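Local coordinates for heme-binding protein HutZ (Vibrio cholerae, PDB 3TGV) that binds heme and probably degrades it oxidatively to the beta and delta isomers of biliverdin, with release of the iron, at residues A[33-36]-A[41-44]; A[55-60]-A[121-126]; A[12-17]-A[67-72]; A[103-106]-A[112-115]; A[19-22]-A[28-31]. The protein carries 1 engineered substitution. All blocks are in the same frame, centred on the assembly; numbering follows the deposited sequence.

In the fold
Contacts 1, 2, 3 and 5 involve strands of a split barrel of the FMN-binding kind, or loops next to them; contact 4 lies in helices packed on it. Contacts 1 and 5 are successive hairpins sharing strand 28-38: the centre of contact 1 is about 4 Å from the centre of the chain and mostly apolar, while contact 5 carries a polar cluster round a water and meets the second subunit. Contact 2, only partly buried, sets helix 51-58 against strand 122-129 through an aromatic ring. Contact 3 is a buried charged network at the subunit interface. Contact 4, apolar and buried, has its centre about 15 Å from the chain's centre; its Met-105 rests on Val-36 of contact 1.

Contact 1 (A[33-36]-A[41-44]); sequences APFV and GYFV
Val-36 and Phe-43 pair as an antiparallel hydrogen-bonded couple in the hairpin of strands 28-38 and 41-47, with the axes of the short segments 4.9 Å apart and their N-to-C directions at 139°. Phe-43 N gives the shorter bond, 2.8 Å to Val-36 O, and Val-36 N returns one of 3.2 Å to Phe-43 O. That second carbonyl oxygen also lies 3.2 Å from Phe-35 CA, in a CA-H...O contact. On the face of Phe-35 and Val-44 the side chains mesh in two places. Tyr-42 CD1 sits 3.7 Å from Phe-35 CD2, which meets the tyrosine ring at its edge; the rings form an oblique pair with planes at 37°. The phenyl group gets there because chi1 of 75° tucks CG between the backbone N and carbonyl carbon, laying it alongside the tyrosine and pointing the same way. Further along, Val-44 CG1 reaches to 3.7 Å from Ala-33 CB. On the other face Val-36 CG2 comes to 4.0 Å from Phe-43 CB, while the phenyl ring of Phe-43 leads off. Arg-11 holds the tyrosine hydroxyl, and Arg-108 makes a cation-pi contact with the Phe-35 ring as well as a bond to its carbonyl oxygen. Helix 96-109 covers the Val-36 and Phe-43 face through Gln-104, Met-105 and Val-101, while Leu-17 and Phe-125 of the flanking strands pack on the other.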
# COMPACT_ATOMS: atom_id res chain seq x y z
N ALA A 33 -6.84 -3.56 -3.47
CA ALA A 33 -8.11 -4.10 -3.95
C ALA A 33 -9.18 -3.02 -3.92
O ALA A 33 -9.31 -2.29 -2.94
CB ALA A 33 -8.54 -5.27 -3.07
N PRO A 34 -9.94 -2.89 -5.02
CA PRO A 34 -11.15 -2.06 -4.95
C PRO A 34 -12.03 -2.59 -3.81
O PRO A 34 -11.94 -3.78 -3.48
CB PRO A 34 -11.82 -2.28 -6.31
CG PRO A 34 -10.67 -2.62 -7.23
CD PRO A 34 -9.67 -3.38 -6.38
N PHE A 35 -12.83 -1.74 -3.19
CA PHE A 35 -13.61 -2.16 -2.03
C PHE A 35 -14.98 -1.50 -2.03
O PHE A 35 -15.20 -0.52 -2.72
CB PHE A 35 -12.90 -1.78 -0.73
CG PHE A 35 -12.98 -0.30 -0.40
CD1 PHE A 35 -12.19 0.62 -1.09
CD2 PHE A 35 -13.84 0.17 0.59
CE1 PHE A 35 -12.26 1.97 -0.79
CE2 PHE A 35 -13.92 1.52 0.88
CZ PHE A 35 -13.13 2.43 0.21
N VAL A 36 -15.89 -2.06 -1.23
CA VAL A 36 -17.07 -1.33 -0.78
C VAL A 36 -17.11 -1.45 0.73
O VAL A 36 -16.50 -2.36 1.30
CB VAL A 36 -18.37 -1.90 -1.37
CG1 VAL A 36 -18.36 -1.83 -2.88
CG2 VAL A 36 -18.58 -3.34 -0.91
N GLY A 41 -18.82 -4.22 7.48
CA GLY A 41 -17.38 -4.08 7.37
C GLY A 41 -16.93 -3.63 5.99
O GLY A 41 -17.74 -3.14 5.19
N TYR A 42 -15.65 -3.80 5.71
CA TYR A 42 -15.13 -3.51 4.38
C TYR A 42 -15.03 -4.81 3.58
O TYR A 42 -14.73 -5.86 4.13
CB TYR A 42 -13.76 -2.84 4.46
CG TYR A 42 -13.77 -1.45 5.07
CD1 TYR A 42 -13.63 -0.32 4.27
CD2 TYR A 42 -13.91 -1.27 6.44
CE1 TYR A 42 -13.63 0.95 4.82
CE2 TYR A 42 -13.91 0.01 6.99
CZ TYR A 42 -13.78 1.11 6.17
OH TYR A 42 -13.78 2.38 6.72
N PHE A 43 -15.29 -4.74 2.28
CA PHE A 43 -15.28 -5.95 1.46
C PHE A 43 -14.41 -5.80 0.23
O PHE A 43 -14.47 -4.80 -0.48
CB PHE A 43 -16.70 -6.34 1.05
CG PHE A 43 -17.58 -6.70 2.21
CD1 PHE A 43 -17.80 -8.03 2.54
CD2 PHE A 43 -18.17 -5.71 2.99
CE1 PHE A 43 -18.61 -8.37 3.62
CE2 PHE A 43 -18.98 -6.04 4.06
CZ PHE A 43 -19.20 -7.36 4.38
N VAL A 44 -13.59 -6.82 -0.01
CA VAL A 44 -12.81 -6.88 -1.24
C VAL A 44 -13.07 -8.20 -1.96
O VAL A 44 -13.30 -9.23 -1.33
CB VAL A 44 -11.31 -6.76 -0.96
CG1 VAL A 44 -11.00 -5.38 -0.37
CG2 VAL A 44 -10.84 -7.88 -0.04

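Contact 2 (A[55-60]-A[121-126]); sequences NLEVNP and DFMLFR
Leu-56 and Glu-57 reach Phe-125 and Met-123 from the last turn of helix 51-58, where Asn-55 O takes a bond of 2.8 Å from Asn-59 N and a weaker one from Val-58 N. No hydrogen bond crosses the contact itself. Its main piece is a CH-pi approach: Leu-56 CB stands over one face of the Phe-125 ring, 4.1 Å from the centroid and 28° off the ring normal. The touch leans to one side of the ring, with CB 3.7 Å from Phe-125 CE1, while Leu-56 CD1 lies above the same ring near the rim, 4.2 Å from CG. A chi1 of -72° sets the Phe-125 ring beside its own backbone N and presents it to the helix. At the outer end Glu-57 and Met-123 cross at about a right angle. The bent methionine brings its methyl CE to a close 3.2 Å from Glu-57 OE2. The other carboxylate oxygen, OE1, has a weak hydrogen bond from His-48. Inside, Leu-56 also rests on Thr-21 and Ala-88, so three strands of the sheet share it. Strand 122-129 bonds to strand 41-47 through Phe-125 and Val-44, and the whole is a helix laid against the curled antiparallel sheet of a split barrel, the fold of FMN-binding relatives.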
# COMPACT_ATOMS: atom_id res chain seq x y z
N ASN A 55 -3.01 -15.49 1.52
CA ASN A 55 -2.63 -15.03 2.86
C ASN A 55 -3.83 -14.83 3.77
O ASN A 55 -3.84 -15.34 4.89
CB ASN A 55 -1.82 -13.74 2.79
CG ASN A 55 -0.42 -13.98 2.29
OD1 ASN A 55 -0.04 -15.11 2.02
ND2 ASN A 55 0.35 -12.92 2.14
N LEU A 56 -4.85 -14.12 3.31
CA LEU A 56 -6.01 -13.87 4.18
C LEU A 56 -6.72 -15.17 4.55
O LEU A 56 -7.39 -15.25 5.58
CB LEU A 56 -6.98 -12.89 3.54
CG LEU A 56 -6.51 -11.44 3.44
CD1 LEU A 56 -7.47 -10.65 2.57
CD2 LEU A 56 -6.36 -10.80 4.81
N GLU A 57 -6.57 -16.18 3.69
CA GLU A 57 -7.13 -17.51 3.93
C GLU A 57 -6.49 -18.22 5.11
O GLU A 57 -7.17 -18.84 5.91
CB GLU A 57 -6.93 -18.40 2.71
CG GLU A 57 -8.16 -18.58 1.88
CD GLU A 57 -8.05 -19.79 0.98
OE1 GLU A 57 -6.93 -20.09 0.52
OE2 GLU A 57 -9.09 -20.45 0.75
N VAL A 58 -5.17 -18.15 5.19
CA VAL A 58 -4.44 -18.90 6.20
C VAL A 58 -4.15 -18.09 7.46
O VAL A 58 -4.01 -18.64 8.55
CB VAL A 58 -3.11 -19.46 5.64
CG1 VAL A 58 -2.32 -18.36 4.95
CG2 VAL A 58 -2.29 -20.09 6.74
N ASN A 59 -4.07 -16.77 7.30
CA ASN A 59 -3.64 -15.89 8.37
C ASN A 59 -4.47 -14.61 8.29
O ASN A 59 -4.10 -13.66 7.59
CB ASN A 59 -2.15 -15.59 8.22
CG ASN A 59 -1.58 -14.86 9.42
OD1 ASN A 59 -2.31 -14.16 10.12
ND2 ASN A 59 -0.28 -15.03 9.66
N PRO A 60 -5.61 -14.58 9.00
CA PRO A 60 -6.69 -13.62 8.72
C PRO A 60 -6.48 -12.23 9.31
O PRO A 60 -7.45 -11.61 9.73
CB PRO A 60 -7.92 -14.29 9.37
CG PRO A 60 -7.49 -15.71 9.69
CD PRO A 60 -6.02 -15.58 9.98
N ASP A 121 -11.91 -18.64 -8.66
CA ASP A 121 -10.79 -18.14 -7.86
C ASP A 121 -11.04 -16.77 -7.22
O ASP A 121 -10.26 -16.32 -6.39
CB ASP A 121 -9.42 -18.21 -8.57
CG ASP A 121 -9.48 -17.81 -10.01
OD1 ASP A 121 -9.81 -16.64 -10.30
OD2 ASP A 121 -9.18 -18.66 -10.87
N PHE A 122 -12.13 -16.10 -7.59
CA PHE A 122 -12.44 -14.83 -6.94
C PHE A 122 -13.25 -15.02 -5.68
O PHE A 122 -14.38 -15.48 -5.71
CB PHE A 122 -13.10 -13.84 -7.89
CG PHE A 122 -12.11 -13.02 -8.65
CD1 PHE A 122 -11.59 -13.48 -9.84
CD2 PHE A 122 -11.67 -11.80 -8.16
CE1 PHE A 122 -10.66 -12.74 -10.55
CE2 PHE A 122 -10.75 -11.04 -8.86
CZ PHE A 122 -10.24 -11.52 -10.06
N MET A 123 -12.62 -14.66 -4.56
CA MET A 123 -13.18 -14.85 -3.24
C MET A 123 -13.58 -13.50 -2.66
O MET A 123 -12.93 -12.49 -2.93
CB MET A 123 -12.14 -15.50 -2.33
CG MET A 123 -11.47 -16.72 -2.93
SD MET A 123 -10.10 -17.28 -1.92
CE MET A 123 -10.53 -19.02 -1.75
N LEU A 124 -14.64 -13.49 -1.85
CA LEU A 124 -15.08 -12.27 -1.20
C LEU A 124 -14.70 -12.28 0.27
O LEU A 124 -15.14 -13.15 1.02
CB LEU A 124 -16.59 -12.11 -1.36
CG LEU A 124 -17.28 -10.94 -0.66
CD1 LEU A 124 -16.78 -9.60 -1.20
CD2 LEU A 124 -18.78 -11.06 -0.83
N PHE A 125 -13.88 -11.33 0.69
CA PHE A 125 -13.46 -11.25 2.08
C PHE A 125 -14.11 -10.08 2.80
O PHE A 125 -14.10 -8.96 2.29
CB PHE A 125 -11.94 -11.14 2.21
CG PHE A 125 -11.19 -12.41 1.87
CD1 PHE A 125 -10.83 -13.30 2.86
CD2 PHE A 125 -10.86 -12.69 0.56
CE1 PHE A 125 -10.14 -14.47 2.56
CE2 PHE A 125 -10.18 -13.85 0.25
CZ PHE A 125 -9.82 -14.74 1.25
N ARG A 126 -14.68 -10.35 3.97
CA ARG A 126 -15.11 -9.28 4.87
C ARG A 126 -13.97 -8.87 5.80
O ARG A 126 -13.33 -9.72 6.41
CB ARG A 126 -16.31 -9.72 5.71
CG ARG A 126 -16.41 -8.94 7.01
CD ARG A 126 -17.83 -8.77 7.51
NE ARG A 126 -18.35 -9.98 8.13
CZ ARG A 126 -19.23 -9.98 9.13
NH1 ARG A 126 -19.68 -8.83 9.62
NH2 ARG A 126 -19.66 -11.13 9.64

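Contact 3 (A[12-17]-A[67-72]); sequences QERKTL and IEDETE
Arg-14 and Asp-69 cross obliquely, their guanidinium and carboxylate planes 80° apart, and with Glu-13 they form a salt-bridge network. It ties the end of helix 3-13, just before the first barrel strand 16-22 of this split-barrel fold, to the loop that follows strand 61-67. The steep angle decides how the ions meet: NH1 keeps Asp-69 OD1 close to its own plane, at 3.2 Å, yet arrives at that oxygen from above the carboxylate. The same nitrogen bonds Ile-67 O at 2.8 Å, this time tilted 25° from the guanidinium plane, and so grips a side chain and a backbone carbonyl together. On the other flank Glu-13 meets the guanidinium side-on and nearly in its plane. Its OE1 accepts from Arg-14 NE at 2.7 Å, and its OE2 uses its syn lone pair for Arg-14 NH2 at 3.0 Å. Kinks of opposite sign at chi2 and chi3, each near a right angle, fold the arginine chain so that CD also passes 3.4 Å from Ile-67 O. Bonds at both flanks should restrict the rotation of the guanidinium, and its positive charge would offset the two nearby carboxylates. Asp-69 OD1 has a stronger partner across the dimer interface, the backbone N of Glu-70 of the second subunit, so the network extends to the assembly. A water bridges the two backbones, accepting from Ile-67 N at 2.9 Å and lying 2.7 Å from Thr-16 O.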
# COMPACT_ATOMS: atom_id res chain seq x y z
N GLN A 12 -15.92 8.11 0.64
CA GLN A 12 -16.83 7.96 -0.50
C GLN A 12 -16.10 8.07 -1.84
O GLN A 12 -16.46 7.39 -2.81
CB GLN A 12 -17.96 8.99 -0.42
CG GLN A 12 -19.06 8.60 0.54
CD GLN A 12 -20.11 9.69 0.73
OE1 GLN A 12 -19.93 10.83 0.29
NE2 GLN A 12 -21.21 9.34 1.38
N GLU A 13 -15.08 8.92 -1.90
CA GLU A 13 -14.36 9.13 -3.15
C GLU A 13 -13.35 8.02 -3.42
O GLU A 13 -13.22 7.56 -4.56
CB GLU A 13 -13.65 10.49 -3.13
CG GLU A 13 -12.93 10.86 -4.44
CD GLU A 13 -11.53 10.26 -4.54
OE1 GLU A 13 -10.81 10.24 -3.51
OE2 GLU A 13 -11.15 9.82 -5.66
N ARG A 14 -12.62 7.60 -2.40
CA ARG A 14 -11.59 6.58 -2.60
C ARG A 14 -12.23 5.25 -2.93
O ARG A 14 -13.19 4.83 -2.28
CB ARG A 14 -10.70 6.47 -1.36
CG ARG A 14 -9.96 7.77 -1.01
CD ARG A 14 -8.66 7.90 -1.78
NE ARG A 14 -8.85 8.47 -3.11
CZ ARG A 14 -8.00 8.32 -4.12
NH1 ARG A 14 -6.90 7.60 -3.97
NH2 ARG A 14 -8.28 8.88 -5.29
N LYS A 15 -11.72 4.57 -3.96
CA LYS A 15 -12.32 3.34 -4.43
C LYS A 15 -11.47 2.11 -4.10
O LYS A 15 -11.93 0.98 -4.27
CB LYS A 15 -12.55 3.43 -5.94
CG LYS A 15 -13.36 4.66 -6.35
CD LYS A 15 -14.81 4.31 -6.66
CE LYS A 15 -15.74 5.48 -6.43
NZ LYS A 15 -15.33 6.69 -7.20
N THR A 16 -10.25 2.33 -3.63
CA THR A 16 -9.32 1.23 -3.40
C THR A 16 -8.71 1.24 -1.99
O THR A 16 -8.48 2.30 -1.40
CB THR A 16 -8.17 1.25 -4.43
OG1 THR A 16 -8.71 1.30 -5.76
CG2 THR A 16 -7.33 0.01 -4.30
N LEU A 17 -8.46 0.04 -1.48
CA LEU A 17 -7.70 -0.16 -0.26
C LEU A 17 -6.31 -0.68 -0.61
O LEU A 17 -6.15 -1.53 -1.51
CB LEU A 17 -8.38 -1.19 0.63
CG LEU A 17 -9.83 -0.94 1.06
CD1 LEU A 17 -10.34 -2.08 1.97
CD2 LEU A 17 -9.93 0.42 1.74
N ILE A 67 -5.70 5.88 0.83
CA ILE A 67 -4.75 6.99 0.66
C ILE A 67 -4.97 7.83 -0.60
O ILE A 67 -5.36 7.31 -1.66
CB ILE A 67 -3.29 6.46 0.69
CG1 ILE A 67 -2.30 7.62 0.66
CG2 ILE A 67 -3.04 5.45 -0.47
CD1 ILE A 67 -0.91 7.23 1.12
N GLU A 68 -4.73 9.14 -0.50
CA GLU A 68 -4.90 10.00 -1.67
C GLU A 68 -3.78 9.72 -2.66
O GLU A 68 -2.73 9.20 -2.28
CB GLU A 68 -4.92 11.48 -1.30
CG GLU A 68 -3.55 12.07 -1.00
CD GLU A 68 -3.62 13.54 -0.58
OE1 GLU A 68 -4.54 14.26 -1.02
OE2 GLU A 68 -2.75 13.96 0.19
N ASP A 69 -3.99 10.08 -3.92
CA ASP A 69 -3.04 9.77 -4.99
C ASP A 69 -1.76 10.58 -4.85
O ASP A 69 -1.78 11.68 -4.32
CB ASP A 69 -3.68 10.06 -6.34
CG ASP A 69 -4.72 9.04 -6.74
OD1 ASP A 69 -4.63 7.88 -6.26
OD2 ASP A 69 -5.63 9.37 -7.53
N GLU A 70 -0.64 10.04 -5.34
CA GLU A 70 0.60 10.81 -5.34
C GLU A 70 0.40 12.16 -6.01
O GLU A 70 0.83 13.18 -5.49
CB GLU A 70 1.74 10.06 -6.04
CG GLU A 70 2.49 9.10 -5.15
CD GLU A 70 3.65 8.44 -5.85
OE1 GLU A 70 4.31 9.10 -6.69
OE2 GLU A 70 3.89 7.25 -5.57
N THR A 71 -0.26 12.17 -7.17
CA THR A 71 -0.40 13.43 -7.92
C THR A 71 -1.35 14.44 -7.27
O THR A 71 -1.28 15.62 -7.58
CB THR A 71 -0.82 13.19 -9.38
OG1 THR A 71 -1.96 12.32 -9.42
CG2 THR A 71 0.31 12.58 -10.16
N GLU A 72 -2.24 13.98 -6.39
CA GLU A 72 -3.17 14.89 -5.72
C GLU A 72 -2.57 15.49 -4.44
O GLU A 72 -3.04 16.53 -3.95
CB GLU A 72 -4.50 14.19 -5.42
CG GLU A 72 -5.34 14.84 -4.29
CD GLU A 72 -5.87 16.25 -4.62
OE1 GLU A 72 -7.00 16.57 -4.18
OE2 GLU A 72 -5.16 17.03 -5.29
O HOH W 1 -6.38 4.05 -1.25

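Contact 4 (A[103-106]-A[112-115]); sequences AQMG and IIDG
Ile-113 wedges against Met-105 and Gly-106, packing helix 112-116 back on helix 96-109 across the short turn between them, a pair of consecutive helices set beside the split barrel. The isoleucine has the most surface hidden by the contact, 78 Å², against 45 Å² for Met-105 and 24 Å² for Gly-106. Both of its branches work. CG1 lies beside the backbone N and reaches over the peptide linking the two partners, 3.6 Å from Met-105 O, and its CD1 goes on to the methionine methyl. CG2 is anti to the backbone N and comes to 3.8 Å from Met-105 CE, so that methyl group is touched by both arms. Ile-113 CB sits against the backbone of Gly-106, 3.9 Å from its CA. Met-105 crosses the isoleucine at about a right angle, and chi3 near -1° folds its CE back toward CB. Met-105 also lies on Val-36 of strand 28-38, and Phe-77 of the second subunit packs on Ile-113. The methyl-to-methyl distance, Met-105 CE to Ile-113 CD1 at 3.4 Å, is shorter than a usual carbon-carbon contact, which leaves the exact position of CE doubtful.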
# COMPACT_ATOMS: atom_id res chain seq x y z
N ALA A 103 -23.89 -7.01 -5.08
CA ALA A 103 -24.77 -5.94 -5.55
C ALA A 103 -24.13 -4.57 -5.36
O ALA A 103 -24.02 -3.79 -6.31
CB ALA A 103 -26.10 -6.00 -4.82
N GLN A 104 -23.72 -4.27 -4.12
CA GLN A 104 -23.10 -2.99 -3.81
C GLN A 104 -21.90 -2.74 -4.70
O GLN A 104 -21.73 -1.65 -5.25
CB GLN A 104 -22.69 -2.94 -2.33
CG GLN A 104 -22.16 -1.59 -1.87
CD GLN A 104 -21.92 -1.53 -0.38
OE1 GLN A 104 -22.07 -2.53 0.34
NE2 GLN A 104 -21.55 -0.35 0.11
N MET A 105 -21.06 -3.76 -4.86
CA MET A 105 -19.86 -3.66 -5.69
C MET A 105 -20.19 -3.38 -7.14
O MET A 105 -19.52 -2.58 -7.79
CB MET A 105 -19.02 -4.92 -5.57
CG MET A 105 -18.35 -5.08 -4.21
SD MET A 105 -17.16 -6.44 -4.21
CE MET A 105 -17.34 -7.05 -5.87
N GLY A 106 -21.20 -4.06 -7.66
CA GLY A 106 -21.67 -3.80 -9.01
C GLY A 106 -22.09 -2.35 -9.16
O GLY A 106 -21.74 -1.69 -10.13
N ILE A 112 -18.02 -4.89 -14.76
CA ILE A 112 -16.85 -5.71 -14.49
C ILE A 112 -17.13 -6.76 -13.41
O ILE A 112 -16.65 -7.89 -13.47
CB ILE A 112 -15.65 -4.81 -14.11
CG1 ILE A 112 -14.32 -5.50 -14.43
CG2 ILE A 112 -15.73 -4.37 -12.66
CD1 ILE A 112 -14.06 -6.72 -13.60
N ILE A 113 -17.95 -6.38 -12.43
CA ILE A 113 -18.28 -7.24 -11.30
C ILE A 113 -19.08 -8.47 -11.73
O ILE A 113 -19.13 -9.47 -11.01
CB ILE A 113 -19.05 -6.46 -10.21
CG1 ILE A 113 -18.20 -5.29 -9.69
CG2 ILE A 113 -19.44 -7.36 -9.06
CD1 ILE A 113 -16.92 -5.71 -9.00
N ASP A 114 -19.71 -8.39 -12.90
CA ASP A 114 -20.52 -9.49 -13.40
C ASP A 114 -19.61 -10.69 -13.67
O ASP A 114 -19.82 -11.78 -13.15
CB ASP A 114 -21.25 -9.09 -14.68
CG ASP A 114 -22.30 -8.02 -14.45
OD1 ASP A 114 -22.24 -7.32 -13.42
OD2 ASP A 114 -23.18 -7.86 -15.33
N GLY A 115 -18.58 -10.46 -14.48
CA GLY A 115 -17.60 -11.49 -14.77
C GLY A 115 -16.92 -11.97 -13.51
O GLY A 115 -16.98 -13.15 -13.17

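Contact 5 (A[19-22]-A[28-31]); sequences LATV and PNVS
Leu-19 to Val-22 and Pro-28 to Ser-31 run antiparallel, their N-to-C directions 151° apart and their axes 4.5 Å apart, forming a beta hairpin of the split barrel. Leu-19 with Ser-31 and Thr-21 with Asn-29 are its hydrogen-bonded pairs. Leu-19 N reaches Ser-31 O at 2.9 Å in an almost straight bond, and Asn-29 N reaches Thr-21 O at 2.8 Å, each pair with its return bond. Between them Val-30 CA makes a CA-H...O contact of 3.2 Å with Leu-19 O. The paired side chains Thr-21 and Asn-29 lie side by side on one face, OG1 of the threonine 3.7 Å from CB of the asparagine. Asn-55 of helix 51-58 also bonds that hydroxyl, and His-52 bonds Ser-31 OG. Ala-20, Val-22, Pro-28 and Val-30 form the other face, which packs on the second subunit. With Thr-21 OG1 between backbone N and carbonyl carbon (chi1 58°) and Asn-29 CG anti to its N (chi1 176°), OG1 and OD1 come to one water: it lies 2.8 Å from Asn-29 OD1, 3.0 Å from Thr-21 OG1 and 2.7 Å from Ser-31 OG, and it also bonds Leu-19 O.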
# COMPACT_ATOMS: atom_id res chain seq x y z
N LEU A 19 -3.42 -2.98 1.04
CA LEU A 19 -3.44 -4.04 2.03
C LEU A 19 -2.06 -4.60 2.33
O LEU A 19 -1.26 -4.83 1.43
CB LEU A 19 -4.33 -5.19 1.56
CG LEU A 19 -5.67 -4.81 0.94
CD1 LEU A 19 -6.32 -6.00 0.24
CD2 LEU A 19 -6.59 -4.21 2.01
N ALA A 20 -1.78 -4.81 3.62
CA ALA A 20 -0.63 -5.60 4.03
C ALA A 20 -1.13 -6.90 4.64
O ALA A 20 -1.83 -6.89 5.66
CB ALA A 20 0.23 -4.83 5.03
N THR A 21 -0.78 -8.03 4.01
CA THR A 21 -1.21 -9.33 4.50
C THR A 21 0.03 -10.15 4.87
O THR A 21 1.16 -9.72 4.63
CB THR A 21 -2.05 -10.08 3.45
OG1 THR A 21 -1.28 -10.24 2.25
CG2 THR A 21 -3.31 -9.29 3.12
N VAL A 22 -0.19 -11.32 5.45
CA VAL A 22 0.92 -12.18 5.85
C VAL A 22 0.59 -13.63 5.58
O VAL A 22 -0.56 -14.05 5.73
CB VAL A 22 1.27 -12.02 7.35
CG1 VAL A 22 2.15 -10.80 7.57
CG2 VAL A 22 -0.01 -11.93 8.17
N PRO A 28 5.41 -10.80 4.89
CA PRO A 28 4.51 -9.70 4.49
C PRO A 28 4.24 -9.65 2.98
O PRO A 28 5.10 -9.98 2.17
CB PRO A 28 5.31 -8.45 4.85
CG PRO A 28 6.74 -8.89 4.69
CD PRO A 28 6.75 -10.30 5.22
N ASN A 29 3.06 -9.20 2.60
CA ASN A 29 2.79 -8.90 1.21
C ASN A 29 1.97 -7.61 1.13
O ASN A 29 1.06 -7.41 1.94
CB ASN A 29 2.05 -10.07 0.56
CG ASN A 29 1.65 -9.79 -0.86
OD1 ASN A 29 0.50 -9.45 -1.13
ND2 ASN A 29 2.61 -9.92 -1.78
N VAL A 30 2.31 -6.73 0.20
CA VAL A 30 1.53 -5.53 -0.05
C VAL A 30 0.81 -5.65 -1.39
O VAL A 30 1.35 -6.20 -2.36
CB VAL A 30 2.39 -4.26 -0.01
CG1 VAL A 30 3.31 -4.19 -1.19
CG2 VAL A 30 1.50 -3.01 0.07
N SER A 31 -0.43 -5.17 -1.44
CA SER A 31 -1.26 -5.32 -2.62
C SER A 31 -2.33 -4.26 -2.51
O SER A 31 -2.32 -3.46 -1.56
CB SER A 31 -1.92 -6.69 -2.62
OG SER A 31 -2.71 -6.85 -1.45
O HOH W 2 -1.18 -7.91 0.44